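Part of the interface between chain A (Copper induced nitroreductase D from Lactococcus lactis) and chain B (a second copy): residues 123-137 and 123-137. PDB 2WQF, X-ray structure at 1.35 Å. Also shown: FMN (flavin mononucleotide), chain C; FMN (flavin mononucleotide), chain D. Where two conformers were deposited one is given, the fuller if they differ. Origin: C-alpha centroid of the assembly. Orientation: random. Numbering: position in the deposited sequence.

Chain A 123-137: PVWSEQGSGIISVNV
Chain B 123-137: PVWSEQGSGIISVNV

Residues 123-137 of each copy form one unbroken helical segment, with phi/psi near -60/-45 and i to i+4 backbone hydrogen bonds. An exact two-fold axis relates the two helices. Their axes approach to 6.9 Å and cross at -61°, with Gln A128 CA 4.3 Å from Gln B128 CA and Ile A132 CA 4.9 Å from Ile B132 CA. The contact buries 660 Å².

Such closeness depends on Gly A131. It has no side chain, and a CB there would point at the partner and lie 2.6 Å from Gln B128 O, a clash. Instead Gly A131 CA lies 3.9 Å from Gln B128 CB, and Gly A131 O is 3.4 Å from Ile B132 CG1. Each contact described here has its symmetry mate.

Glu A127 and Gln A128 cover the most surface. Glu A127 leaves its helix toward the partner and folds over it (chi1 t, chi2 p, chi3 86°), its CD 3.7 Å from Val B124 CG1. Gln A128 starts sideways, but its extended side chain (chi1 m, chi2 t, chi3 -5°) brings the amide to the other helix. There Gln A128 NE2 donates to Glu B127 OE2 at 2.8 Å with an N-H...O angle of 154°; an amide donor suits a carboxylate acceptor in this partly enclosed site. The other amide atom, Gln A128 OE1, lies 3.4 Å from C7M of FMN chain C.

Further along, the contact becomes apolar. Ile A132 (chi1 m, chi2 t) places CD1 3.4 Å from Val B135 CG1, while the same CD1 is 3.8 Å from FMN chain C C8M. Val A135 (chi1 m) points toward the partner, its compact branched side chain suiting tight packing.

Beyond it, Asn A136 OD1 and Asn B136 OD1 stand 4.3 Å apart, joined by two waters that each donate to both oxygens at 2.9 Å.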

ATOM      1  N   PRO A 123      -9.349   9.366  -5.743  1.00 18.22           N
ATOM      2  CA  PRO A 123      -9.880   8.497  -4.675  1.00 19.27           C
ATOM      3  C   PRO A 123      -9.189   7.120  -4.662  1.00 17.38           C
ATOM      4  O   PRO A 123      -8.871   6.575  -3.599  1.00 18.65           O
ATOM      5  CB  PRO A 123     -11.371   8.369  -5.023  1.00 28.89           C
ATOM      6  CG  PRO A 123     -11.686   9.640  -5.745  1.00 25.31           C
ATOM      7  CD  PRO A 123     -10.428   9.942  -6.563  1.00 20.88           C
ATOM      8  N   VAL A 124      -8.926   6.575  -5.845  1.00 18.88           N
ATOM      9  CA  VAL A 124      -8.238   5.290  -5.975  1.00 17.85           C
ATOM     10  C   VAL A 124      -6.821   5.371  -5.414  1.00 13.81           C
ATOM     11  O   VAL A 124      -6.398   4.533  -4.617  1.00 15.19           O
ATOM     12  CB  VAL A 124      -8.193   4.849  -7.464  1.00 18.78           C
ATOM     13  CG1 VAL A 124      -7.230   3.674  -7.682  1.00 20.09           C
ATOM     14  CG2 VAL A 124      -9.606   4.449  -7.937  1.00 28.33           C
ATOM     15  N   TRP A 125      -6.087   6.390  -5.819  1.00 13.60           N
ATOM     16  CA  TRP A 125      -4.707   6.540  -5.386  1.00 13.25           C
ATOM     17  C   TRP A 125      -4.645   6.828  -3.896  1.00 12.86           C
ATOM     18  O   TRP A 125      -3.687   6.451  -3.238  1.00 12.42           O
ATOM     19  CB  TRP A 125      -4.013   7.650  -6.186  1.00 16.28           C
ATOM     20  CG  TRP A 125      -3.823   7.307  -7.636  1.00 15.00           C
ATOM     21  CD1 TRP A 125      -3.718   6.054  -8.178  1.00 14.82           C
ATOM     22  CD2 TRP A 125      -3.715   8.225  -8.726  1.00 16.82           C
ATOM     23  NE1 TRP A 125      -3.541   6.142  -9.543  1.00 18.03           N
ATOM     24  CE2 TRP A 125      -3.542   7.462  -9.901  1.00 21.42           C
ATOM     25  CE3 TRP A 125      -3.763   9.619  -8.826  1.00 20.47           C
ATOM     26  CZ2 TRP A 125      -3.379   8.043 -11.149  1.00 21.30           C
ATOM     27  CZ3 TRP A 125      -3.613  10.189 -10.067  1.00 22.71           C
ATOM     28  CH2 TRP A 125      -3.437   9.406 -11.215  1.00 24.74           C
ATOM     29  N   SER A 126      -5.657   7.507  -3.360  1.00 13.53           N
ATOM     30  CA  SER A 126      -5.704   7.764  -1.935  1.00 14.92           C
ATOM     31  C   SER A 126      -5.920   6.446  -1.150  1.00 15.24           C
ATOM     32  O   SER A 126      -5.282   6.206  -0.117  1.00 13.32           O
ATOM     33  CB  SER A 126      -6.807   8.784  -1.621  1.00 15.99           C
ATOM     34  OG  SER A 126      -7.113   8.796  -0.247  1.00 15.40           O
ATOM     35  N   GLU A 127      -6.787   5.584  -1.657  1.00 13.70           N
ATOM     36  CA  GLU A 127      -7.011   4.269  -1.049  1.00 14.27           C
ATOM     37  C   GLU A 127      -5.720   3.435  -1.075  1.00 14.13           C
ATOM     38  O   GLU A 127      -5.308   2.838  -0.064  1.00 14.23           O
ATOM     39  CB  GLU A 127      -8.153   3.549  -1.775  1.00 18.38           C
ATOM     40  CG  GLU A 127      -8.863   2.527  -0.949  1.00 27.16           C
ATOM     41  CD  GLU A 127      -9.612   3.149   0.217  1.00 32.43           C
ATOM     42  OE1 GLU A 127     -10.756   3.586   0.092  1.00 22.60           O
ATOM     43  OE2 GLU A 127      -9.031   3.162   1.290  1.00 21.57           O
ATOM     44  N   GLN A 128      -5.047   3.443  -2.224  1.00 12.62           N
ATOM     45  CA  GLN A 128      -3.758   2.776  -2.353  1.00 13.50           C
ATOM     46  C   GLN A 128      -2.768   3.361  -1.341  1.00 11.26           C
ATOM     47  O   GLN A 128      -2.022   2.616  -0.683  1.00 12.50           O
ATOM     48  CB  GLN A 128      -3.242   2.883  -3.796  1.00 13.83           C
ATOM     49  CG  GLN A 128      -4.108   2.100  -4.774  1.00 13.26           C
ATOM     50  CD  GLN A 128      -3.715   2.278  -6.215  1.00 15.69           C
ATOM     51  OE1 GLN A 128      -2.829   3.070  -6.543  1.00 16.64           O
ATOM     52  NE2 GLN A 128      -4.388   1.553  -7.093  1.00 16.71           N
ATOM     53  N   GLY A 129      -2.773   4.689  -1.227  1.00 11.23           N
ATOM     54  CA  GLY A 129      -1.946   5.412  -0.280  1.00 12.26           C
ATOM     55  C   GLY A 129      -2.153   4.969   1.161  1.00 11.04           C
ATOM     56  O   GLY A 129      -1.207   4.870   1.949  1.00 10.68           O
ATOM     57  N   SER A 130      -3.400   4.703   1.517  1.00 10.63           N
ATOM     58  CA  SER A 130      -3.724   4.246   2.854  1.00 10.82           C
ATOM     59  C   SER A 130      -3.111   2.871   3.119  1.00 11.20           C
ATOM     60  O   SER A 130      -2.506   2.625   4.182  1.00 11.17           O
ATOM     61  CB  SER A 130      -5.237   4.198   3.080  1.00 13.23           C
ATOM     62  OG  SER A 130      -5.491   3.955   4.448  1.00 13.47           O
ATOM     63  N   GLY A 131      -3.200   1.987   2.130  1.00 10.57           N
ATOM     64  CA  GLY A 131      -2.571   0.676   2.257  1.00 11.74           C
ATOM     65  C   GLY A 131      -1.060   0.813   2.419  1.00 11.28           C
ATOM     66  O   GLY A 131      -0.459   0.179   3.287  1.00 10.80           O
ATOM     67  N   ILE A 132      -0.473   1.679   1.597  1.00 10.96           N
ATOM     68  CA  ILE A 132       0.967   1.910   1.591  1.00 11.47           C
ATOM     69  C   ILE A 132       1.456   2.357   2.973  1.00 10.78           C
ATOM     70  O   ILE A 132       2.378   1.758   3.543  1.00 10.09           O
ATOM     71  CB  ILE A 132       1.316   2.957   0.520  1.00 10.69           C
ATOM     72  CG1 ILE A 132       1.168   2.341  -0.886  1.00 11.09           C
ATOM     73  CG2 ILE A 132       2.717   3.523   0.698  1.00 13.49           C
ATOM     74  CD1 ILE A 132       1.135   3.387  -1.999  1.00 11.67           C
ATOM     75  N   ILE A 133       0.850   3.391   3.541  1.00  9.81           N
ATOM     76  CA  ILE A 133       1.373   3.904   4.816  1.00 10.48           C
ATOM     77  C   ILE A 133       1.071   2.929   5.963  1.00 10.47           C
ATOM     78  O   ILE A 133       1.878   2.794   6.884  1.00 10.69           O
ATOM     79  CB  ILE A 133       0.904   5.340   5.153  1.00 10.64           C
ATOM     80  CG1 ILE A 133      -0.600   5.454   5.332  1.00 11.52           C
ATOM     81  CG2 ILE A 133       1.438   6.317   4.069  1.00 12.04           C
ATOM     82  CD1 ILE A 133      -1.022   6.822   5.882  1.00 12.66           C
ATOM     83  N   SER A 134      -0.042   2.202   5.864  1.00 10.19           N
ATOM     84  CA  SER A 134      -0.398   1.237   6.902  1.00 10.88           C
ATOM     85  C   SER A 134       0.660   0.128   7.001  1.00 10.81           C
ATOM     86  O   SER A 134       1.103  -0.218   8.111  1.00 11.44           O
ATOM     87  CB  SER A 134      -1.787   0.625   6.655  1.00 13.95           C
ATOM     88  OG  SER A 134      -2.783   1.613   6.713  1.00 14.29           O
ATOM     89  N   VAL A 135       1.070  -0.443   5.859  1.00 10.76           N
ATOM     90  CA  VAL A 135       2.027  -1.559   5.890  0.74 11.53           C
ATOM     91  C   VAL A 135       3.433  -1.069   6.173  1.00 10.26           C
ATOM     92  O   VAL A 135       4.212  -1.777   6.796  1.00 10.91           O
ATOM     93  CB  VAL A 135       2.001  -2.481   4.622  0.74 12.35           C
ATOM     94  CG1 VAL A 135       0.623  -3.048   4.432  0.74 12.35           C
ATOM     95  CG2 VAL A 135       2.470  -1.731   3.360  0.74 14.65           C
ATOM     96  N   ASN A 136       3.764   0.156   5.737  1.00  9.29           N
ATOM     97  CA  ASN A 136       5.082   0.668   6.041  1.00  9.41           C
ATOM     98  C   ASN A 136       5.236   0.877   7.559  1.00  9.07           C
ATOM     99  O   ASN A 136       6.288   0.584   8.126  1.00 10.14           O
ATOM    100  CB  ASN A 136       5.435   1.947   5.230  1.00  9.41           C
ATOM    101  CG  ASN A 136       5.926   1.626   3.835  1.00  9.67           C
ATOM    102  OD1 ASN A 136       6.306   0.484   3.555  1.00 10.29           O
ATOM    103  ND2 ASN A 136       5.903   2.617   2.949  1.00 11.40           N
ATOM    104  N   VAL A 137       4.203   1.411   8.198  1.00  9.22           N
ATOM    105  CA  VAL A 137       4.208   1.583   9.641  1.00  9.27           C
ATOM    106  C   VAL A 137       4.278   0.220  10.344  1.00 10.22           C
ATOM    107  O   VAL A 137       5.069   0.001  11.254  1.00 10.40           O
ATOM    108  CB  VAL A 137       2.987   2.387  10.124  1.00  9.57           C
ATOM    109  CG1 VAL A 137       2.843   2.311  11.637  1.00 11.32           C
ATOM    110  CG2 VAL A 137       3.100   3.846   9.680  1.00 11.71           C
TER
ATOM    111  N   PRO B 123     -13.327  -4.934  -2.477  1.00 18.22           N
ATOM    112  CA  PRO B 123     -12.752  -4.074  -3.529  1.00 19.27           C
ATOM    113  C   PRO B 123     -11.793  -3.019  -2.944  1.00 17.38           C
ATOM    114  O   PRO B 123     -10.726  -2.745  -3.505  1.00 18.65           O
ATOM    115  CB  PRO B 123     -13.983  -3.414  -4.168  1.00 28.89           C
ATOM    116  CG  PRO B 123     -15.079  -4.409  -3.958  1.00 25.31           C
ATOM    117  CD  PRO B 123     -14.794  -5.013  -2.581  1.00 20.88           C
ATOM    118  N   VAL B 124     -12.158  -2.455  -1.799  1.00 18.88           N
ATOM    119  CA  VAL B 124     -11.320  -1.468  -1.115  1.00 17.85           C
ATOM    120  C   VAL B 124      -9.993  -2.085  -0.682  1.00 13.81           C
ATOM    121  O   VAL B 124      -8.918  -1.540  -0.936  1.00 15.19           O
ATOM    122  CB  VAL B 124     -12.064  -0.890   0.120  1.00 18.78           C
ATOM    123  CG1 VAL B 124     -11.123  -0.087   1.029  1.00 20.09           C
ATOM    124  CG2 VAL B 124     -13.227   0.013  -0.341  1.00 28.33           C
ATOM    125  N   TRP B 125     -10.065  -3.234  -0.036  1.00 13.60           N
ATOM    126  CA  TRP B 125      -8.866  -3.888   0.465  1.00 13.25           C
ATOM    127  C   TRP B 125      -7.995  -4.358  -0.687  1.00 12.86           C
ATOM    128  O   TRP B 125      -6.780  -4.405  -0.557  1.00 12.42           O
ATOM    129  CB  TRP B 125      -9.240  -5.060   1.381  1.00 16.28           C
ATOM    130  CG  TRP B 125      -9.889  -4.627   2.665  1.00 15.00           C
ATOM    131  CD1 TRP B 125      -9.732  -3.426   3.302  1.00 14.82           C
ATOM    132  CD2 TRP B 125     -10.795  -5.389   3.466  1.00 16.82           C
ATOM    133  NE1 TRP B 125     -10.482  -3.402   4.460  1.00 18.03           N
ATOM    134  CE2 TRP B 125     -11.146  -4.592   4.577  1.00 21.42           C
ATOM    135  CE3 TRP B 125     -11.357  -6.664   3.345  1.00 20.47           C
ATOM    136  CZ2 TRP B 125     -11.998  -5.038   5.574  1.00 21.30           C
ATOM    137  CZ3 TRP B 125     -12.210  -7.097   4.331  1.00 22.71           C
ATOM    138  CH2 TRP B 125     -12.535  -6.285   5.424  1.00 24.74           C
ATOM    139  N   SER B 126      -8.608  -4.719  -1.811  1.00 13.53           N
ATOM    140  CA  SER B 126      -7.844  -5.117  -2.977  1.00 14.92           C
ATOM    141  C   SER B 126      -7.070  -3.908  -3.559  1.00 15.24           C
ATOM    142  O   SER B 126      -5.897  -4.022  -3.936  1.00 13.32           O
ATOM    143  CB  SER B 126      -8.773  -5.740  -4.028  1.00 15.99           C
ATOM    144  OG  SER B 126      -8.142  -5.815  -5.284  1.00 15.40           O
ATOM    145  N   GLU B 127      -7.712  -2.751  -3.599  1.00 13.70           N
ATOM    146  CA  GLU B 127      -7.055  -1.521  -4.051  1.00 14.27           C
ATOM    147  C   GLU B 127      -5.875  -1.169  -3.129  1.00 14.13           C
ATOM    148  O   GLU B 127      -4.756  -0.872  -3.584  1.00 14.23           O
ATOM    149  CB  GLU B 127      -8.075  -0.378  -4.108  1.00 18.38           C
ATOM    150  CG  GLU B 127      -7.725   0.714  -5.065  1.00 27.16           C
ATOM    151  CD  GLU B 127      -7.742   0.242  -6.509  1.00 32.43           C
ATOM    152  OE1 GLU B 127      -8.778   0.231  -7.174  1.00 22.60           O
ATOM    153  OE2 GLU B 127      -6.669  -0.094  -6.982  1.00 21.57           O
ATOM    154  N   GLN B 128      -6.112  -1.262  -1.821  1.00 12.62           N
ATOM    155  CA  GLN B 128      -5.054  -1.054  -0.841  1.00 13.50           C
ATOM    156  C   GLN B 128      -3.919  -2.054  -1.083  1.00 11.26           C
ATOM    157  O   GLN B 128      -2.733  -1.687  -1.041  1.00 12.50           O
ATOM    158  CB  GLN B 128      -5.618  -1.152   0.584  1.00 13.83           C
ATOM    159  CG  GLN B 128      -6.577  -0.011   0.900  1.00 13.26           C
ATOM    160  CD  GLN B 128      -7.251  -0.135   2.239  1.00 15.69           C
ATOM    161  OE1 GLN B 128      -7.091  -1.132   2.947  1.00 16.64           O
ATOM    162  NE2 GLN B 128      -8.032   0.874   2.591  1.00 16.71           N
ATOM    163  N   GLY B 129      -4.296  -3.307  -1.336  1.00 11.23           N
ATOM    164  CA  GLY B 129      -3.364  -4.375  -1.644  1.00 12.26           C
ATOM    165  C   GLY B 129      -2.470  -4.066  -2.837  1.00 11.04           C
ATOM    166  O   GLY B 129      -1.276  -4.385  -2.849  1.00 10.68           O
ATOM    167  N   SER B 130      -3.045  -3.443  -3.854  1.00 10.63           N
ATOM    168  CA  SER B 130      -2.293  -3.070  -5.036  1.00 10.82           C
ATOM    169  C   SER B 130      -1.235  -2.022  -4.694  1.00 11.20           C
ATOM    170  O   SER B 130      -0.064  -2.122  -5.114  1.00 11.17           O
ATOM    171  CB  SER B 130      -3.211  -2.547  -6.143  1.00 13.23           C
ATOM    172  OG  SER B 130      -2.463  -2.401  -7.332  1.00 13.47           O
ATOM    173  N   GLY B 131      -1.616  -1.046  -3.876  1.00 10.57           N
ATOM    174  CA  GLY B 131      -0.652  -0.046  -3.426  1.00 11.74           C
ATOM    175  C   GLY B 131       0.475  -0.699  -2.631  1.00 11.28           C
ATOM    176  O   GLY B 131       1.652  -0.412  -2.855  1.00 10.80           O
ATOM    177  N   ILE B 132       0.093  -1.605  -1.734  1.00 10.96           N
ATOM    178  CA  ILE B 132       1.034  -2.301  -0.866  1.00 11.47           C
ATOM    179  C   ILE B 132       2.089  -3.050  -1.688  1.00 10.78           C
ATOM    180  O   ILE B 132       3.297  -2.867  -1.486  1.00 10.09           O
ATOM    181  CB  ILE B 132       0.269  -3.267   0.055  1.00 10.69           C
ATOM    182  CG1 ILE B 132      -0.502  -2.471   1.127  1.00 11.09           C
ATOM    183  CG2 ILE B 132       1.185  -4.285   0.717  1.00 13.49           C
ATOM    184  CD1 ILE B 132      -1.566  -3.303   1.843  1.00 11.67           C
ATOM    185  N   ILE B 133       1.665  -3.883  -2.629  1.00  9.81           N
ATOM    186  CA  ILE B 133       2.656  -4.691  -3.355  1.00 10.48           C
ATOM    187  C   ILE B 133       3.478  -3.818  -4.314  1.00 10.47           C
ATOM    188  O   ILE B 133       4.667  -4.073  -4.512  1.00 10.69           O
ATOM    189  CB  ILE B 133       2.051  -5.918  -4.081  1.00 10.64           C
ATOM    190  CG1 ILE B 133       1.057  -5.543  -5.166  1.00 11.52           C
ATOM    191  CG2 ILE B 133       1.433  -6.877  -3.029  1.00 12.04           C
ATOM    192  CD1 ILE B 133       0.641  -6.748  -6.020  1.00 12.66           C
ATOM    193  N   SER B 134       2.870  -2.755  -4.839  1.00 10.19           N
ATOM    194  CA  SER B 134       3.582  -1.860  -5.747  1.00 10.88           C
ATOM    195  C   SER B 134       4.766  -1.188  -5.034  1.00 10.81           C
ATOM    196  O   SER B 134       5.884  -1.147  -5.578  1.00 11.44           O
ATOM    197  CB  SER B 134       2.648  -0.793  -6.343  1.00 13.95           C
ATOM    198  OG  SER B 134       1.647  -1.391  -7.125  1.00 14.29           O
ATOM    199  N   VAL B 135       4.539  -0.653  -3.825  1.00 10.76           N
ATOM    200  CA  VAL B 135       5.611   0.066  -3.121  0.74 11.53           C
ATOM    201  C   VAL B 135       6.622  -0.896  -2.528  1.00 10.26           C
ATOM    202  O   VAL B 135       7.797  -0.569  -2.443  1.00 10.91           O
ATOM    203  CB  VAL B 135       5.115   1.091  -2.042  0.74 12.35           C
ATOM    204  CG1 VAL B 135       4.209   2.104  -2.680  0.74 12.35           C
ATOM    205  CG2 VAL B 135       4.415   0.386  -0.864  0.74 14.65           C
ATOM    206  N   ASN B 136       6.176  -2.098  -2.134  1.00  9.29           N
ATOM    207  CA  ASN B 136       7.129  -3.055  -1.615  1.00  9.41           C
ATOM    208  C   ASN B 136       8.110  -3.485  -2.720  1.00  9.07           C
ATOM    209  O   ASN B 136       9.307  -3.632  -2.472  1.00 10.14           O
ATOM    210  CB  ASN B 136       6.450  -4.269  -0.921  1.00  9.41           C
ATOM    211  CG  ASN B 136       6.041  -3.965   0.504  1.00  9.67           C
ATOM    212  OD1 ASN B 136       6.519  -2.991   1.094  1.00 10.29           O
ATOM    213  ND2 ASN B 136       5.145  -4.776   1.056  1.00 11.40           N
ATOM    214  N   VAL B 137       7.594  -3.716  -3.921  1.00  9.22           N
ATOM    215  CA  VAL B 137       8.435  -4.053  -5.057  1.00  9.27           C
ATOM    216  C   VAL B 137       9.376  -2.888  -5.394  1.00 10.22           C
ATOM    217  O   VAL B 137      10.575  -3.058  -5.582  1.00 10.40           O
ATOM    218  CB  VAL B 137       7.599  -4.455  -6.287  1.00  9.57           C
ATOM    219  CG1 VAL B 137       8.460  -4.520  -7.539  1.00 11.32           C
ATOM    220  CG2 VAL B 137       6.916  -5.804  -6.049  1.00 11.71           C
TER
HETATM  221  N1  FMN C1203       4.220   9.201 -10.737  1.00 13.77           N
HETATM  222  C2  FMN C1203       4.102   9.322 -12.197  1.00 17.10           C
HETATM  223  O2  FMN C1203       5.022   9.770 -12.843  1.00 18.85           O
HETATM  224  N3  FMN C1203       2.855   8.976 -12.812  1.00 18.19           N
HETATM  225  C4  FMN C1203       1.772   8.495 -12.099  1.00 19.62           C
HETATM  226  O4  FMN C1203       0.792   8.131 -12.687  1.00 18.98           O
HETATM  227  C4A FMN C1203       1.883   8.396 -10.640  1.00 16.84           C
HETATM  228  N5  FMN C1203       0.915   8.002  -9.882  1.00 16.15           N
HETATM  229  C5A FMN C1203       1.230   7.570  -8.482  1.00 13.93           C
HETATM  230  C6  FMN C1203       0.205   6.773  -7.732  1.00 13.37           C
HETATM  231  C7  FMN C1203       0.446   6.301  -6.515  1.00 14.41           C
HETATM  232  C7M FMN C1203      -0.639   5.531  -5.794  1.00 14.68           C
HETATM  233  C8  FMN C1203       1.802   6.560  -5.894  1.00 14.99           C
HETATM  234  C8M FMN C1203       2.126   5.969  -4.533  1.00 15.32           C
HETATM  235  C9  FMN C1203       2.720   7.293  -6.534  1.00 13.75           C
HETATM  236  C9A FMN C1203       2.436   7.829  -7.914  1.00 13.88           C
HETATM  237  N10 FMN C1203       3.371   8.630  -8.640  1.00 13.21           N
HETATM  238  C10 FMN C1203       3.190   8.773 -10.017  1.00 14.49           C
HETATM  239  C1' FMN C1203       4.653   9.009  -8.062  1.00 13.57           C
HETATM  240  C2' FMN C1203       4.468  10.075  -6.986  1.00 12.46           C
HETATM  241  O2' FMN C1203       4.196  11.307  -7.602  1.00 14.25           O
HETATM  242  C3' FMN C1203       5.743  10.106  -6.139  1.00 11.90           C
HETATM  243  O3' FMN C1203       5.769   8.864  -5.463  1.00 12.10           O
HETATM  244  C4' FMN C1203       5.689  11.245  -5.106  1.00 12.07           C
HETATM  245  O4' FMN C1203       5.779  12.502  -5.762  1.00 13.81           O
HETATM  246  C5' FMN C1203       6.803  11.135  -4.067  1.00 13.34           C
HETATM  247  O5' FMN C1203       8.055  11.135  -4.738  1.00 12.30           O
HETATM  248  P   FMN C1203       9.066   9.865  -4.571  1.00 11.68           P
HETATM  249  O1P FMN C1203       9.292   9.604  -3.137  1.00 13.53           O
HETATM  250  O2P FMN C1203       8.400   8.623  -5.278  1.00 11.64           O
HETATM  251  O3P FMN C1203      10.396  10.300  -5.326  1.00 14.69           O
HETATM  252  N1  FMN D1203      -6.735  -8.710   9.826  1.00 13.77           N
HETATM  253  C2  FMN D1203      -7.764  -8.607  10.869  1.00 17.10           C
HETATM  254  O2  FMN D1203      -7.661  -9.254  11.887  1.00 18.85           O
HETATM  255  N3  FMN D1203      -8.915  -7.791  10.615  1.00 18.19           N
HETATM  256  C4  FMN D1203      -9.081  -7.067   9.450  1.00 19.62           C
HETATM  257  O4  FMN D1203     -10.020  -6.328   9.342  1.00 18.98           O
HETATM  258  C4A FMN D1203      -8.065  -7.188   8.399  1.00 16.84           C
HETATM  259  N5  FMN D1203      -8.150  -6.589   7.259  1.00 16.15           N
HETATM  260  C5A FMN D1203      -6.914  -6.459   6.421  1.00 13.93           C
HETATM  261  C6  FMN D1203      -6.911  -5.462   5.301  1.00 13.37           C
HETATM  262  C7  FMN D1203      -5.827  -5.249   4.564  1.00 14.41           C
HETATM  263  C7M FMN D1203      -5.893  -4.254   3.426  1.00 14.68           C
HETATM  264  C8  FMN D1203      -4.567  -6.020   4.892  1.00 14.99           C
HETATM  265  C8M FMN D1203      -3.295  -5.741   4.109  1.00 15.32           C
HETATM  266  C9  FMN D1203      -4.556  -6.934   5.868  1.00 13.75           C
HETATM  267  C9A FMN D1203      -5.793  -7.173   6.697  1.00 13.88           C
HETATM  268  N10 FMN D1203      -5.847  -8.146   7.742  1.00 13.21           N
HETATM  269  C10 FMN D1203      -6.876  -8.053   8.681  1.00 14.49           C
HETATM  270  C1' FMN D1203      -4.704  -8.999   8.043  1.00 13.57           C
HETATM  271  C2' FMN D1203      -4.525 -10.064   6.965  1.00 12.46           C
HETATM  272  O2' FMN D1203      -5.512 -11.050   7.125  1.00 14.25           O
HETATM  273  C3' FMN D1203      -3.106 -10.621   7.095  1.00 11.90           C
HETATM  274  O3' FMN D1203      -2.252  -9.551   6.738  1.00 12.10           O
HETATM  275  C4' FMN D1203      -2.884 -11.794   6.123  1.00 12.07           C
HETATM  276  O4' FMN D1203      -3.647 -12.919   6.535  1.00 13.81           O
HETATM  277  C5' FMN D1203      -1.412 -12.188   6.021  1.00 13.34           C
HETATM  278  O5' FMN D1203      -0.939 -12.526   7.317  1.00 12.30           O
HETATM  279  P   FMN D1203       0.306 -11.696   7.969  1.00 11.68           P
HETATM  280  O1P FMN D1203       1.443 -11.702   7.029  1.00 13.53           O
HETATM  281  O2P FMN D1203      -0.189 -10.228   8.255  1.00 11.64           O
HETATM  282  O3P FMN D1203       0.637 -12.456   9.326  1.00 14.69           O
HETATM  283  O   HOH W   1       6.284  -2.373   3.893  1.00 11.25           O
HETATM  284  O   HOH W   2       7.667  -0.353   1.165  1.00 11.25           O